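Local coordinates for activator of Hsp90 ATPase homologue 1/2-like C-terminal domain-containing protein (Mycobacterium smegmatis, PDB 3UID), which is probably a type II toxin of the AHA1 family, with an SRPBCC-type fold, and a structural homolog of a Mycobacterium tuberculosis toxin involved in the hypoxic response, at residues S46-V51 with F65-D70. Numbering follows the deposited sequence. Where two conformers were deposited one is given.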
loop_
_atom_site.group_PDB
_atom_site.type_symbol
_atom_site.label_atom_id
_atom_site.label_comp_id
_atom_site.label_asym_id
_atom_site.label_seq_id
_atom_site.Cartn_x
_atom_site.Cartn_y
_atom_site.Cartn_z
ATOM N N SER A 46 13.341 -5.787 -10.001
ATOM C CA SER A 46 13.489 -4.611 -10.861
ATOM C C SER A 46 13.166 -3.277 -10.184
ATOM O O SER A 46 13.585 -2.229 -10.668
ATOM C CB SER A 46 12.653 -4.751 -12.135
ATOM O OG SER A 46 11.274 -4.728 -11.835
ATOM N N HIS A 47 12.421 -3.312 -9.083
ATOM C CA HIS A 47 12.006 -2.095 -8.380
ATOM C C HIS A 47 12.223 -2.214 -6.878
ATOM O O HIS A 47 11.256 -2.355 -6.112
ATOM C CB HIS A 47 10.530 -1.796 -8.663
ATOM C CG HIS A 47 10.266 -1.388 -10.077
ATOM N ND1 HIS A 47 10.247 -2.286 -11.122
ATOM C CD2 HIS A 47 10.057 -0.168 -10.623
ATOM C CE1 HIS A 47 10.017 -1.638 -12.252
ATOM N NE2 HIS A 47 9.898 -0.352 -11.976
ATOM N N PRO A 48 13.492 -2.154 -6.449
ATOM C CA PRO A 48 13.854 -2.341 -5.040
ATOM C C PRO A 48 13.128 -1.377 -4.116
ATOM O O PRO A 48 12.873 -0.215 -4.468
ATOM C CB PRO A 48 15.356 -2.046 -5.023
ATOM C CG PRO A 48 15.815 -2.292 -6.421
ATOM C CD PRO A 48 14.675 -1.893 -7.295
ATOM N N ALA A 49 12.808 -1.869 -2.925
ATOM C CA ALA A 49 12.200 -1.060 -1.894
ATOM C C ALA A 49 12.930 -1.319 -0.587
ATOM O O ALA A 49 13.585 -2.357 -0.413
ATOM C CB ALA A 49 10.724 -1.413 -1.755
ATOM N N THR A 50 12.829 -0.359 0.320
ATOM C CA THR A 50 13.324 -0.535 1.673
ATOM C C THR A 50 12.264 -0.037 2.647
ATOM O O THR A 50 11.749 1.073 2.504
ATOM C CB THR A 50 14.597 0.278 1.894
ATOM O OG1 THR A 50 15.604 -0.156 0.977
ATOM C CG2 THR A 50 15.107 0.094 3.325
ATOM N N VAL A 51 11.936 -0.859 3.635
ATOM C CA VAL A 51 11.139 -0.379 4.761
ATOM C C VAL A 51 12.129 0.012 5.847
ATOM O O VAL A 51 12.923 -0.812 6.322
ATOM C CB VAL A 51 10.126 -1.438 5.244
ATOM C CG1 VAL A 51 9.482 -1.030 6.570
ATOM C CG2 VAL A 51 9.068 -1.670 4.167
ATOM N N PHE A 65 11.363 3.575 1.202
ATOM C CA PHE A 65 11.807 3.960 -0.131
ATOM C C PHE A 65 11.208 2.989 -1.126
ATOM O O PHE A 65 11.128 1.789 -0.858
ATOM C CB PHE A 65 13.332 3.894 -0.256
ATOM C CG PHE A 65 14.068 4.801 0.682
ATOM C CD1 PHE A 65 13.702 6.124 0.811
ATOM C CD2 PHE A 65 15.134 4.323 1.431
ATOM C CE1 PHE A 65 14.390 6.967 1.667
ATOM C CE2 PHE A 65 15.831 5.161 2.288
ATOM C CZ PHE A 65 15.452 6.487 2.408
ATOM N N MET A 66 10.814 3.513 -2.281
ATOM C CA MET A 66 10.325 2.672 -3.356
ATOM C C MET A 66 10.972 3.105 -4.655
ATOM O O MET A 66 11.542 4.197 -4.746
ATOM C CB MET A 66 8.806 2.770 -3.489
ATOM C CG MET A 66 8.029 2.269 -2.287
ATOM S SD MET A 66 6.267 2.528 -2.526
ATOM C CE MET A 66 5.991 1.581 -4.011
ATOM N N THR A 67 10.908 2.229 -5.649
ATOM C CA THR A 67 11.371 2.558 -6.989
ATOM C C THR A 67 10.151 2.726 -7.888
ATOM O O THR A 67 9.390 1.782 -8.081
ATOM C CB THR A 67 12.238 1.441 -7.575
ATOM O OG1 THR A 67 13.352 1.218 -6.714
ATOM C CG2 THR A 67 12.749 1.833 -8.952
ATOM N N GLY A 68 9.949 3.933 -8.409
ATOM C CA GLY A 68 8.868 4.199 -9.348
ATOM C C GLY A 68 8.966 3.486 -10.686
ATOM O O GLY A 68 9.973 2.873 -11.008
ATOM N N PRO A 69 7.895 3.561 -11.487
ATOM C CA PRO A 69 7.819 2.844 -12.765
ATOM C C PRO A 69 9.046 3.080 -13.644
ATOM O O PRO A 69 9.554 2.139 -14.252
ATOM C CB PRO A 69 6.581 3.456 -13.425
ATOM C CG PRO A 69 5.709 3.830 -12.269
ATOM C CD PRO A 69 6.660 4.311 -11.199
ATOM N N ASP A 70 9.511 4.322 -13.701
ATOM C CA ASP A 70 10.641 4.687 -14.545
ATOM C C ASP A 70 11.998 4.535 -13.862
ATOM O O ASP A 70 13.017 4.880 -14.443
ATOM C CB ASP A 70 10.479 6.124 -15.051
ATOM C CG ASP A 70 10.405 7.134 -13.916
ATOM O OD1 ASP A 70 10.386 6.716 -12.735
ATOM O OD2 ASP A 70 10.360 8.350 -14.207
HETATM O O HOH W 1 9.648 -0.254 -5.212
#
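T50 and F65 form an antiparallel hydrogen-bonded pair: T50 N gives its hydrogen to F65 O at 3.0 Å, and F65 N reaches T50 O at 2.8 Å. Toward P48 and T67 the regular pairing ends, and side chains and a water take over. T67 OG1, beside its own backbone N (chi1 -58°), donates to P48 O at 2.7 Å, lying in the carbonyl plane on a lone pair. T67 OG1 also rests against the proline ring, 3.4 Å from P48 CD. A water fills in for a direct backbone bond, accepting from T67 N and hydrogen-bonded to H47 O. All this lies at the open end of the hairpin made by strands 50-54 and 61-67, with 50-54 the outermost strand on this side of the antiparallel SRPBCC sheet; strand 61-67 pairs along its other edge with 73-84. H47 turns its imidazole edge to the chain at T67-P69, with H47 CD2 3.1 Å from G68 O. Its NE2 makes a weak but nearly straight bond (174°) to P69 O, while ND1 shares a hydrogen bond with S46 OG. T50 CB touches F65 CD2 obliquely, and K73 makes a cation-pi contact with that phenyl ring.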